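PDB 5GMT: alginate lyase from Aplysia kurodai, which degrades alginate as a family 14 polysaccharide lyase with specificity for polymannuronate, probably by beta-elimination at the glycosidic bond. Local coordinates for residues S50-S55 against Y100-G105; R57-F62 against M242-F247; D45-S50 against R75-Y80; S21-H24 against S29-L32; T246-S251 against A256-C261. All blocks are in the same frame, centred on the assembly; numbering follows the deposited sequence.

Contact 1. Residues S50-S55 against Y100-G105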
# COMPACT_ATOMS: atom_id res chain seq x y z
N SER A 50 9.17 11.03 -14.26
CA SER A 50 8.96 12.47 -14.41
C SER A 50 9.63 13.26 -13.30
O SER A 50 9.62 12.85 -12.13
CB SER A 50 7.46 12.78 -14.45
OG SER A 50 7.22 14.18 -14.58
N THR A 51 10.19 14.40 -13.68
CA THR A 51 10.75 15.37 -12.74
C THR A 51 9.87 16.62 -12.62
O THR A 51 10.31 17.64 -12.10
CB THR A 51 12.16 15.80 -13.18
OG1 THR A 51 12.12 16.18 -14.56
CG2 THR A 51 13.13 14.65 -13.03
N LYS A 52 8.63 16.53 -13.09
CA LYS A 52 7.74 17.69 -13.09
C LYS A 52 7.54 18.29 -11.69
O LYS A 52 7.49 19.51 -11.55
CB LYS A 52 6.38 17.33 -13.69
CG LYS A 52 5.35 18.44 -13.49
CD LYS A 52 4.02 18.11 -14.14
CE LYS A 52 4.05 18.37 -15.64
NZ LYS A 52 2.68 18.37 -16.21
N HIS A 53 7.48 17.44 -10.67
CA HIS A 53 7.16 17.90 -9.32
C HIS A 53 8.29 17.76 -8.33
O HIS A 53 8.13 18.04 -7.14
CB HIS A 53 5.93 17.15 -8.80
CG HIS A 53 4.71 17.35 -9.64
ND1 HIS A 53 4.08 18.57 -9.75
CD2 HIS A 53 4.01 16.49 -10.42
CE1 HIS A 53 3.04 18.45 -10.56
NE2 HIS A 53 2.97 17.21 -10.98
N SER A 54 9.46 17.34 -8.81
CA SER A 54 10.55 17.07 -7.89
C SER A 54 11.89 16.96 -8.61
O SER A 54 11.96 16.50 -9.75
CB SER A 54 10.27 15.78 -7.11
OG SER A 54 10.18 14.69 -8.01
N SER A 55 12.95 17.37 -7.92
CA SER A 55 14.29 17.23 -8.45
C SER A 55 14.63 15.76 -8.67
O SER A 55 15.21 15.40 -9.70
CB SER A 55 15.30 17.87 -7.50
OG SER A 55 14.99 19.24 -7.32
N TYR A 100 2.71 12.26 -4.90
CA TYR A 100 2.02 13.44 -5.43
C TYR A 100 0.77 13.02 -6.20
O TYR A 100 0.84 12.14 -7.05
CB TYR A 100 2.97 14.23 -6.35
CG TYR A 100 2.45 15.59 -6.77
CD1 TYR A 100 1.55 15.73 -7.82
CD2 TYR A 100 2.91 16.74 -6.15
CE1 TYR A 100 1.09 16.98 -8.21
CE2 TYR A 100 2.46 18.00 -6.54
CZ TYR A 100 1.55 18.11 -7.57
OH TYR A 100 1.11 19.37 -7.94
N PHE A 101 -0.37 13.66 -5.92
CA PHE A 101 -1.59 13.42 -6.70
C PHE A 101 -1.83 14.56 -7.66
O PHE A 101 -1.99 15.70 -7.24
CB PHE A 101 -2.82 13.26 -5.79
CG PHE A 101 -2.74 12.10 -4.85
CD1 PHE A 101 -2.16 12.25 -3.59
CD2 PHE A 101 -3.23 10.86 -5.22
CE1 PHE A 101 -2.08 11.18 -2.71
CE2 PHE A 101 -3.15 9.78 -4.33
CZ PHE A 101 -2.57 9.94 -3.08
N GLU A 102 -1.86 14.26 -8.95
CA GLU A 102 -2.08 15.30 -9.95
C GLU A 102 -3.42 15.13 -10.66
O GLU A 102 -3.65 14.11 -11.32
CB GLU A 102 -0.94 15.30 -10.97
CG GLU A 102 -1.11 16.34 -12.06
CD GLU A 102 -0.03 16.23 -13.11
OE1 GLU A 102 1.16 16.20 -12.73
OE2 GLU A 102 -0.38 16.16 -14.31
N ASN A 103 -4.29 16.13 -10.50
CA ASN A 103 -5.61 16.18 -11.13
C ASN A 103 -6.59 15.13 -10.58
O ASN A 103 -7.37 14.54 -11.33
CB ASN A 103 -5.49 16.02 -12.65
CG ASN A 103 -6.65 16.66 -13.39
OD1 ASN A 103 -7.21 17.65 -12.93
ND2 ASN A 103 -7.02 16.10 -14.53
N PHE A 104 -6.56 14.93 -9.27
CA PHE A 104 -7.53 14.08 -8.57
C PHE A 104 -8.66 14.95 -8.01
O PHE A 104 -8.38 15.90 -7.27
CB PHE A 104 -6.86 13.31 -7.44
CG PHE A 104 -6.02 12.13 -7.90
CD1 PHE A 104 -4.87 12.33 -8.65
CD2 PHE A 104 -6.37 10.83 -7.55
CE1 PHE A 104 -4.10 11.25 -9.06
CE2 PHE A 104 -5.60 9.75 -7.96
CZ PHE A 104 -4.47 9.96 -8.71
N GLY A 105 -9.91 14.64 -8.32
CA GLY A 105 -10.28 13.51 -9.16
C GLY A 105 -10.25 12.16 -8.45
O GLY A 105 -9.94 11.16 -9.08
O HOH W 1 1.86 15.77 -15.82
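The imidazole of His53 lies flat on the phenol ring of Tyr100, while Lys52 CG sits over the centre of its opposite face and the carboxylate of Glu102 meets its edge. The two rings form a face-to-face stack, their centroids 3.6 Å apart and their planes only 15° from parallel. His53 CB continues this contact over the same face of Tyr100 as a CH-pi interaction; a broad aromatic face suits the place, since it covers both the imidazole and CB. At the edge, His53 NE2 donates to Glu102 OE1 at 2.7 Å with an almost straight N-H...O angle of 178°. The oxygen lies in the plane of the imidazole but accepts the N-H on its anti side, 21° out of the carboxylate plane. An extended Glu102, its CG opposite the backbone N, can reach across from the end of strand 92-102. OE1 is gripped a second time by the hydroxyl of Tyr264, whose ring also meets His53 edge-to-face. The other oxygen is reached indirectly: water 1 accepts from Lys52 NZ at 2.8 Å and donates to Glu102 OE2 at 2.7 Å, bridging two charges that stop short of a salt bridge. On the loop itself, Ser50 OG accepts from Lys52 N in an ST turn, and His53 O takes the indole N-H of Trp191. Stack and straight bond together fix both the tilt and the rotation of the imidazole. The carboxylate at NE2 would probably raise the basicity of His53, although Lys52 nearby is likely to offset part of that effect.

Contact 2. Residues R57-F62 against M242-F247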
# COMPACT_ATOMS: atom_id res chain seq x y z
N ARG A 57 13.93 12.24 -9.89
CA ARG A 57 13.05 11.70 -10.91
C ARG A 57 12.14 10.64 -10.30
O ARG A 57 12.61 9.66 -9.75
CB ARG A 57 13.84 11.09 -12.08
CG ARG A 57 12.94 10.51 -13.17
CD ARG A 57 13.70 10.28 -14.48
NE ARG A 57 14.02 11.56 -15.12
CZ ARG A 57 13.22 12.16 -16.00
NH1 ARG A 57 12.07 11.59 -16.36
NH2 ARG A 57 13.58 13.32 -16.53
N ALA A 58 10.84 10.86 -10.41
CA ALA A 58 9.85 10.04 -9.74
C ALA A 58 9.25 8.98 -10.63
O ALA A 58 9.14 9.14 -11.84
CB ALA A 58 8.74 10.93 -9.19
N LEU A 59 8.80 7.90 -10.00
CA LEU A 59 8.00 6.89 -10.68
C LEU A 59 6.63 7.47 -10.93
O LEU A 59 5.95 7.86 -9.99
CB LEU A 59 7.92 5.62 -9.83
CG LEU A 59 6.98 4.53 -10.33
CD1 LEU A 59 7.46 3.99 -11.66
CD2 LEU A 59 6.87 3.42 -9.27
N ARG A 60 6.21 7.55 -12.20
CA ARG A 60 4.92 8.16 -12.50
C ARG A 60 3.95 7.13 -13.01
O ARG A 60 4.27 6.35 -13.89
CB ARG A 60 5.05 9.30 -13.53
CG ARG A 60 3.78 10.15 -13.63
CD ARG A 60 3.82 11.12 -14.83
NE ARG A 60 3.52 10.43 -16.08
CZ ARG A 60 3.44 11.01 -17.28
NH1 ARG A 60 3.65 12.32 -17.41
NH2 ARG A 60 3.15 10.28 -18.35
N ILE A 61 2.75 7.14 -12.43
CA ILE A 61 1.68 6.24 -12.84
C ILE A 61 0.54 7.06 -13.44
O ILE A 61 0.05 8.01 -12.82
CB ILE A 61 1.14 5.41 -11.66
CG1 ILE A 61 2.28 4.72 -10.90
CG2 ILE A 61 0.08 4.42 -12.16
CD1 ILE A 61 3.10 3.74 -11.74
N PHE A 62 0.11 6.66 -14.63
CA PHE A 62 -0.97 7.32 -15.34
C PHE A 62 -2.26 6.51 -15.23
O PHE A 62 -2.26 5.30 -15.48
CB PHE A 62 -0.57 7.50 -16.81
CG PHE A 62 -1.70 7.90 -17.70
CD1 PHE A 62 -2.42 9.06 -17.44
CD2 PHE A 62 -2.03 7.14 -18.81
CE1 PHE A 62 -3.45 9.45 -18.27
CE2 PHE A 62 -3.06 7.52 -19.65
CZ PHE A 62 -3.77 8.68 -19.38
N MET A 242 7.15 -4.62 0.11
CA MET A 242 6.16 -3.65 -0.34
C MET A 242 5.27 -4.22 -1.44
O MET A 242 5.76 -4.77 -2.42
CB MET A 242 6.82 -2.38 -0.86
CG MET A 242 5.80 -1.36 -1.39
SD MET A 242 6.51 0.13 -2.13
CE MET A 242 7.51 -0.57 -3.43
N PHE A 243 3.96 -4.07 -1.24
CA PHE A 243 2.96 -4.38 -2.26
C PHE A 243 2.67 -3.08 -2.98
O PHE A 243 1.87 -2.29 -2.51
CB PHE A 243 1.73 -5.03 -1.60
CG PHE A 243 0.62 -5.45 -2.54
CD1 PHE A 243 0.80 -5.49 -3.91
CD2 PHE A 243 -0.56 -5.96 -2.01
CE1 PHE A 243 -0.24 -5.91 -4.75
CE2 PHE A 243 -1.59 -6.41 -2.85
CZ PHE A 243 -1.43 -6.38 -4.20
N PHE A 244 3.38 -2.82 -4.09
CA PHE A 244 3.08 -1.63 -4.88
C PHE A 244 1.82 -1.90 -5.66
O PHE A 244 1.74 -2.85 -6.43
CB PHE A 244 4.23 -1.25 -5.83
CG PHE A 244 4.00 0.08 -6.52
CD1 PHE A 244 4.49 1.25 -5.97
CD2 PHE A 244 3.28 0.14 -7.71
CE1 PHE A 244 4.28 2.48 -6.60
CE2 PHE A 244 3.07 1.38 -8.34
CZ PHE A 244 3.57 2.54 -7.78
N SER A 245 0.81 -1.07 -5.44
CA SER A 245 -0.51 -1.32 -6.01
C SER A 245 -1.22 0.01 -6.14
O SER A 245 -1.40 0.69 -5.15
CB SER A 245 -1.28 -2.27 -5.10
OG SER A 245 -2.54 -2.61 -5.64
N THR A 246 -1.61 0.40 -7.35
CA THR A 246 -2.37 1.63 -7.50
C THR A 246 -3.20 1.60 -8.80
O THR A 246 -2.70 1.29 -9.89
CB THR A 246 -1.44 2.89 -7.44
OG1 THR A 246 -2.22 4.08 -7.29
CG2 THR A 246 -0.54 3.00 -8.68
N PHE A 247 -4.48 1.89 -8.62
CA PHE A 247 -5.48 1.87 -9.67
C PHE A 247 -6.77 2.35 -9.01
O PHE A 247 -6.88 2.31 -7.78
CB PHE A 247 -5.66 0.47 -10.26
CG PHE A 247 -5.96 -0.60 -9.24
CD1 PHE A 247 -4.94 -1.36 -8.70
CD2 PHE A 247 -7.26 -0.83 -8.83
CE1 PHE A 247 -5.22 -2.35 -7.75
CE2 PHE A 247 -7.55 -1.81 -7.90
CZ PHE A 247 -6.52 -2.57 -7.36
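This is apolar packing between the two sheets of a beta sandwich: Leu59 and Ile61 on strand 58-63 face Phe244 and Thr246 on strand 238-247. The two short strand segments pass 8.6 Å apart at an angle of 35°, close enough for side chains to interdigitate but too far for backbone pairing. Leu59 CD2 approaches Phe244 CZ to 3.7 Å, coming obliquely to the ring. Ile61 meets the same ring from its edge, with CG1 4.0 Å from Phe244 CZ and CD1 beside CE2. With CG opposite the backbone N (chi1 -173°), the phenyl group extends across and brings CZ up to both aliphatic chains, Leu59 above the ring plane and Ile61 near it. Further along, Ile61 CG2 packs on Thr246 CG2 at 3.8 Å as the two side chains slide past each other. A threonine fits here because its two branches do different work: the methyl serves the core, while OG1 hydrogen-bonds to the hydroxyl of Tyr63 and to Lys111 O. Shortening Ile61 to an alanine is likely to leave the edge of Phe244 and the methyl of Thr246 without aliphatic cover, opening a gap between the sheets. Phe244 is further packed by Phe79, stacked, and Phe265, edge-to-face. Leu59 and Ile61 face inward while Arg60 points away, the alternation of a strand in a two-sheet sandwich, consistent with the jelly-roll fold of the concanavalin-like clan.

Contact 3. Residues D45-S50 against R75-Y80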
# COMPACT_ATOMS: atom_id res chain seq x y z
N ASP A 45 1.98 -0.13 -19.45
CA ASP A 45 1.47 1.00 -20.23
C ASP A 45 1.16 2.25 -19.39
O ASP A 45 1.04 3.35 -19.94
CB ASP A 45 0.24 0.57 -21.06
CG ASP A 45 -0.98 0.23 -20.19
OD1 ASP A 45 -2.07 -0.02 -20.76
OD2 ASP A 45 -0.88 0.22 -18.95
N SER A 46 1.05 2.10 -18.07
CA SER A 46 0.82 3.23 -17.17
C SER A 46 2.10 3.76 -16.52
O SER A 46 2.07 4.78 -15.84
CB SER A 46 -0.16 2.83 -16.06
OG SER A 46 -1.49 2.95 -16.52
N ILE A 47 3.22 3.07 -16.73
CA ILE A 47 4.44 3.41 -16.01
C ILE A 47 5.38 4.30 -16.81
O ILE A 47 5.69 4.01 -17.97
CB ILE A 47 5.19 2.12 -15.58
CG1 ILE A 47 4.34 1.37 -14.55
CG2 ILE A 47 6.58 2.47 -15.00
CD1 ILE A 47 4.95 0.05 -14.07
N SER A 48 5.81 5.38 -16.19
CA SER A 48 6.81 6.25 -16.78
C SER A 48 7.57 6.96 -15.66
O SER A 48 7.48 6.57 -14.49
CB SER A 48 6.16 7.27 -17.72
OG SER A 48 7.16 7.94 -18.49
N THR A 49 8.34 7.99 -16.01
CA THR A 49 9.12 8.72 -15.02
C THR A 49 8.99 10.21 -15.29
O THR A 49 8.74 10.62 -16.42
CB THR A 49 10.61 8.34 -15.07
OG1 THR A 49 11.18 8.82 -16.29
CG2 THR A 49 10.80 6.83 -14.98
N SER A 50 9.17 11.03 -14.26
CA SER A 50 8.96 12.47 -14.41
C SER A 50 9.63 13.26 -13.30
O SER A 50 9.62 12.85 -12.13
CB SER A 50 7.46 12.78 -14.45
OG SER A 50 7.22 14.18 -14.58
N ARG A 75 -4.69 1.63 -16.60
CA ARG A 75 -5.51 1.66 -15.40
C ARG A 75 -4.69 1.74 -14.11
O ARG A 75 -5.25 1.75 -13.02
CB ARG A 75 -6.42 0.42 -15.33
CG ARG A 75 -5.65 -0.87 -15.02
CD ARG A 75 -6.58 -2.06 -14.84
NE ARG A 75 -5.85 -3.29 -14.55
CZ ARG A 75 -5.16 -3.98 -15.45
NH1 ARG A 75 -5.08 -3.53 -16.70
NH2 ARG A 75 -4.53 -5.09 -15.10
N GLY A 76 -3.37 1.83 -14.24
CA GLY A 76 -2.49 1.88 -13.08
C GLY A 76 -1.43 0.80 -13.16
O GLY A 76 -1.14 0.29 -14.24
N ALA A 77 -0.86 0.43 -12.02
CA ALA A 77 0.20 -0.58 -12.03
C ALA A 77 0.34 -1.29 -10.69
O ALA A 77 -0.16 -0.83 -9.66
CB ALA A 77 1.51 0.06 -12.42
N GLY A 78 1.04 -2.42 -10.70
CA GLY A 78 1.19 -3.20 -9.49
C GLY A 78 2.37 -4.14 -9.56
O GLY A 78 2.73 -4.62 -10.65
N PHE A 79 2.99 -4.38 -8.41
CA PHE A 79 4.02 -5.41 -8.29
C PHE A 79 4.34 -5.62 -6.83
O PHE A 79 4.20 -4.71 -6.03
CB PHE A 79 5.31 -5.05 -9.07
CG PHE A 79 5.94 -3.72 -8.67
CD1 PHE A 79 6.81 -3.65 -7.59
CD2 PHE A 79 5.67 -2.56 -9.39
CE1 PHE A 79 7.39 -2.44 -7.22
CE2 PHE A 79 6.24 -1.34 -9.03
CZ PHE A 79 7.11 -1.28 -7.94
N TYR A 80 4.76 -6.82 -6.47
CA TYR A 80 5.31 -7.03 -5.14
C TYR A 80 6.83 -6.89 -5.22
O TYR A 80 7.45 -7.39 -6.16
CB TYR A 80 4.95 -8.40 -4.59
CG TYR A 80 3.48 -8.65 -4.30
CD1 TYR A 80 2.98 -8.48 -3.02
CD2 TYR A 80 2.62 -9.10 -5.30
CE1 TYR A 80 1.64 -8.74 -2.73
CE2 TYR A 80 1.28 -9.36 -5.03
CZ TYR A 80 0.80 -9.19 -3.73
OH TYR A 80 -0.53 -9.43 -3.43
O HOH W 2 -2.30 -0.22 -16.81
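Arg75 N lies 3.5 Å from Ser46 OG, too poorly angled to bond; water 2 instead accepts from Arg75 N at 3.0 Å and donates to Asp45 OD2 at 2.6 Å. The same water also donates to Gly76 O at 2.9 Å, serving the carboxylate and two backbone groups. Next comes Gly76, whose N-H bonds directly to Ser46 OG at 3.2 Å, somewhat bent at 145°. That hydroxyl has its stronger partner outside the pair, the carbonyl O of Phe62, and thus links strand 58-63 to the start of strand 76-81. The short serine puts OG where both can be reached: it stands beside its own backbone N, opposite the carbonyl carbon (chi1 -83°), while CB rests against Gly76 O at 3.3 Å. A glycine suits position Gly76 because, at its backbone angles, a side chain would be jammed against the preceding carbonyl oxygen. At Ala77 the contact becomes apolar. Its methyl lies 3.8 Å from Ile47 CG1 and equally near CD1, the extended isoleucine reaching over to it. A small alanine leaves room for Ile47, and also for Ile61, which packs on the same methyl. Farther along, Phe79 turns to Leu32 and Ile38. Strand 47-50 belongs to one sheet and strand 76-81 to the other. Polar bonds at Ser46 and Gly76 giving way to aliphatic packing at Ala77 fit the margin of a two-sheet beta sandwich.

Contact 4. Residues S21-H24 against S29-L32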
# COMPACT_ATOMS: atom_id res chain seq x y z
N SER A 21 14.97 7.65 -6.36
CA SER A 21 14.55 8.09 -7.68
C SER A 21 14.61 6.92 -8.64
O SER A 21 15.19 5.89 -8.33
CB SER A 21 15.44 9.22 -8.18
OG SER A 21 16.78 8.76 -8.29
N VAL A 22 14.01 7.08 -9.81
CA VAL A 22 14.11 6.05 -10.83
C VAL A 22 14.86 6.62 -12.04
O VAL A 22 14.86 7.84 -12.26
CB VAL A 22 12.73 5.54 -11.25
CG1 VAL A 22 12.09 4.72 -10.11
CG2 VAL A 22 11.84 6.72 -11.64
N PRO A 23 15.53 5.75 -12.81
CA PRO A 23 16.28 6.26 -13.96
C PRO A 23 15.39 6.79 -15.09
O PRO A 23 14.23 6.39 -15.22
CB PRO A 23 17.07 5.03 -14.44
CG PRO A 23 16.28 3.86 -13.95
CD PRO A 23 15.70 4.29 -12.63
N HIS A 24 15.94 7.70 -15.89
CA HIS A 24 15.23 8.18 -17.07
C HIS A 24 15.37 7.16 -18.19
O HIS A 24 16.34 7.20 -18.96
CB HIS A 24 15.77 9.55 -17.51
CG HIS A 24 14.98 10.19 -18.60
ND1 HIS A 24 15.56 10.97 -19.58
CD2 HIS A 24 13.66 10.16 -18.88
CE1 HIS A 24 14.63 11.40 -20.41
NE2 HIS A 24 13.46 10.92 -20.01
N SER A 29 11.35 -2.30 -17.31
CA SER A 29 12.20 -3.17 -16.50
C SER A 29 13.38 -2.42 -15.89
O SER A 29 13.81 -2.74 -14.78
CB SER A 29 12.72 -4.35 -17.32
OG SER A 29 13.47 -5.21 -16.47
N THR A 30 13.89 -1.40 -16.58
CA THR A 30 14.97 -0.60 -16.04
C THR A 30 14.44 0.43 -15.04
O THR A 30 15.07 0.68 -14.01
CB THR A 30 15.76 0.09 -17.17
OG1 THR A 30 16.30 -0.91 -18.04
CG2 THR A 30 16.90 0.91 -16.59
N ILE A 31 13.29 1.02 -15.33
CA ILE A 31 12.66 1.95 -14.39
C ILE A 31 12.50 1.29 -13.02
O ILE A 31 12.79 1.90 -11.99
CB ILE A 31 11.28 2.42 -14.90
CG1 ILE A 31 11.46 3.26 -16.18
CG2 ILE A 31 10.53 3.22 -13.83
CD1 ILE A 31 10.17 3.63 -16.87
N LEU A 32 12.08 0.03 -13.03
CA LEU A 32 11.76 -0.67 -11.79
C LEU A 32 12.95 -1.46 -11.23
O LEU A 32 12.79 -2.23 -10.29
CB LEU A 32 10.59 -1.63 -12.01
CG LEU A 32 9.30 -1.03 -12.52
CD1 LEU A 32 8.24 -2.13 -12.65
CD2 LEU A 32 8.85 0.07 -11.56
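Val22 and Pro23 lie against the last turn of the short helix 28-31, where the chain leaves the first strand of the beta sandwich and doubles back upon itself. The buried half belongs to Val22 and Ile31, whose CA atoms approach to 5.6 Å. Val22 CG1 touches Ile31 O at 3.5 Å, and Val22 CB stands 4.1 Å from the branch methyl Ile31 CG2. With CG1 opposite its own carbonyl carbon (chi1 -70°), the valine turns CG1 to the carbonyl of Ile31. Two beta-branched residues suit the spot, since their bulk sits close to the backbone and fills the narrow space between loop and helix. Thr49 packs on both, and backbone bonding between Val22 and Arg57 fixes the loop to the residue just before strand 58-63; the pair is thus packed against Thr49 on strand 47-50.

The other half is exposed to solvent, and its side chains meet only loosely. There Pro23 and Thr30 touch through the proline ring: its CG is 4.0 Å from Thr30 CG2, a contact of small apolar surfaces on the solvent side. A proline is well placed here, having no N-H to satisfy and a rigid ring that keeps the loop extended beside the helix. Threonine offers its methyl to that ring, with OG1 on a different branch. The close approaches of this exposed half are to main-chain oxygens instead, the ring's CD standing 3.8 Å from Ile31 O and its CG 3.4 Å from Thr30 O.

Contact 5. Residues T246-S251 against A256-C261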
# COMPACT_ATOMS: atom_id res chain seq x y z
N THR A 246 -1.61 0.40 -7.35
CA THR A 246 -2.37 1.63 -7.50
C THR A 246 -3.20 1.60 -8.80
O THR A 246 -2.70 1.29 -9.89
CB THR A 246 -1.44 2.89 -7.44
OG1 THR A 246 -2.22 4.08 -7.29
CG2 THR A 246 -0.54 3.00 -8.68
N PHE A 247 -4.48 1.89 -8.62
CA PHE A 247 -5.48 1.87 -9.67
C PHE A 247 -6.77 2.35 -9.01
O PHE A 247 -6.88 2.31 -7.78
CB PHE A 247 -5.66 0.47 -10.26
CG PHE A 247 -5.96 -0.60 -9.24
CD1 PHE A 247 -4.94 -1.36 -8.70
CD2 PHE A 247 -7.26 -0.83 -8.83
CE1 PHE A 247 -5.22 -2.35 -7.75
CE2 PHE A 247 -7.55 -1.81 -7.90
CZ PHE A 247 -6.52 -2.57 -7.36
N PHE A 248 -7.72 2.81 -9.81
CA PHE A 248 -9.03 3.19 -9.29
C PHE A 248 -9.88 1.93 -9.09
O PHE A 248 -9.85 1.01 -9.91
CB PHE A 248 -9.74 4.17 -10.23
CG PHE A 248 -9.25 5.59 -10.11
CD1 PHE A 248 -8.00 5.95 -10.58
CD2 PHE A 248 -10.06 6.56 -9.52
CE1 PHE A 248 -7.54 7.26 -10.46
CE2 PHE A 248 -9.62 7.86 -9.40
CZ PHE A 248 -8.35 8.22 -9.86
N GLY A 249 -10.64 1.89 -7.99
CA GLY A 249 -11.56 0.79 -7.77
C GLY A 249 -11.15 -0.13 -6.64
O GLY A 249 -10.08 0.05 -6.04
N GLY A 250 -12.00 -1.10 -6.31
CA GLY A 250 -13.31 -1.25 -6.91
C GLY A 250 -13.31 -2.03 -8.21
O GLY A 250 -12.33 -2.04 -8.95
N SER A 251 -14.44 -2.68 -8.51
CA SER A 251 -14.49 -3.63 -9.60
C SER A 251 -15.60 -3.33 -10.60
O SER A 251 -15.95 -4.19 -11.41
CB SER A 251 -14.68 -5.05 -9.05
OG SER A 251 -13.70 -5.35 -8.08
N ALA A 256 -14.81 4.44 -11.94
CA ALA A 256 -13.98 4.95 -13.04
C ALA A 256 -13.33 6.29 -12.68
O ALA A 256 -13.94 7.15 -12.03
CB ALA A 256 -14.81 5.08 -14.31
N ALA A 257 -12.08 6.45 -13.09
CA ALA A 257 -11.38 7.70 -12.85
C ALA A 257 -12.11 8.83 -13.56
O ALA A 257 -12.39 8.73 -14.77
CB ALA A 257 -9.94 7.62 -13.32
N PRO A 258 -12.47 9.87 -12.81
CA PRO A 258 -13.19 11.00 -13.42
C PRO A 258 -12.31 11.79 -14.39
O PRO A 258 -12.83 12.35 -15.35
CB PRO A 258 -13.61 11.86 -12.22
CG PRO A 258 -12.75 11.42 -11.09
CD PRO A 258 -12.44 9.96 -11.34
N ASN A 259 -11.00 11.78 -14.15
CA ASN A 259 -10.04 12.53 -14.97
C ASN A 259 -8.87 11.68 -15.49
O ASN A 259 -8.51 10.67 -14.89
CB ASN A 259 -9.44 13.68 -14.17
CG ASN A 259 -10.48 14.58 -13.52
OD1 ASN A 259 -11.56 14.80 -14.05
ND2 ASN A 259 -10.13 15.12 -12.37
N ASP A 260 -8.27 12.12 -16.59
CA ASP A 260 -6.90 11.75 -16.87
C ASP A 260 -6.06 12.30 -15.72
O ASP A 260 -6.06 13.51 -15.47
CB ASP A 260 -6.43 12.32 -18.22
CG ASP A 260 -7.16 11.70 -19.40
OD1 ASP A 260 -7.26 10.47 -19.46
OD2 ASP A 260 -7.67 12.46 -20.27
N CYS A 261 -5.37 11.42 -14.99
CA CYS A 261 -4.65 11.89 -13.81
C CYS A 261 -3.40 11.06 -13.58
O CYS A 261 -3.19 10.01 -14.20
CB CYS A 261 -5.57 11.85 -12.58
SG CYS A 261 -6.26 10.21 -12.25
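Phe248 fills the turn between the last two strands of the beta sandwich, its ring covered by Ala257, Pro258 and Cys261. Ala257 CB stands 3.6 Å from the ring centroid and only 5° off the normal, a CH-pi contact squarely over one face. A methyl suits that spot: a longer side chain pointing the same way would probably run into the ring. Cys261 SG makes an oblique sulfur-aromatic contact, 3.7 Å from Phe248 CE1 and equally near CZ. On the same side of the ring plane, Pro258 CD lies obliquely, 4.0 Å from Phe248 CE2. Were Phe248 cut back to an alanine, Ala257, Pro258 and Cys261 would probably lose their aromatic partner, opening a gap between the backbone here and the loop of 256-261. In the next shell, Trp143 and Tyr63 both meet the Phe248 ring edge-to-face. Backbone bonds to Gly66 and Ser67 position Ala257, while Asn259 and Asp260 are joined to Asn103 at the end of strand 92-102. After Phe248 the chain runs through two glycines, the peptide between Gly249 and Gly250 being cis. Cys261 SG swings between its backbone N and carbonyl carbon (chi1 57°), a rotation that turns the sulfur to the rim atoms CE1 and CZ of Phe248.

From the N terminus, contact 4 comes first and closes a short loop, folding residues 21-24 onto helix 28-31 before the others open. Contacts 3, 1 and 2 then begin in quick succession and all cross one another, their segments alternating along the chain. Contacts 3 and 2 tie one sheet to the other, their centres about 5 Å apart, whereas contact 1 joins the loop after strand 47-50 to the end of strand 92-102. Contact 2 spans by far the longest stretch of sequence. Contact 5 starts on its last residues, sharing Thr246 and Phe247, and closes the final short loop, which meets contact 1 through Asn103. Contacts 4 and 5 lie far apart, with centres about 24 Å from each other.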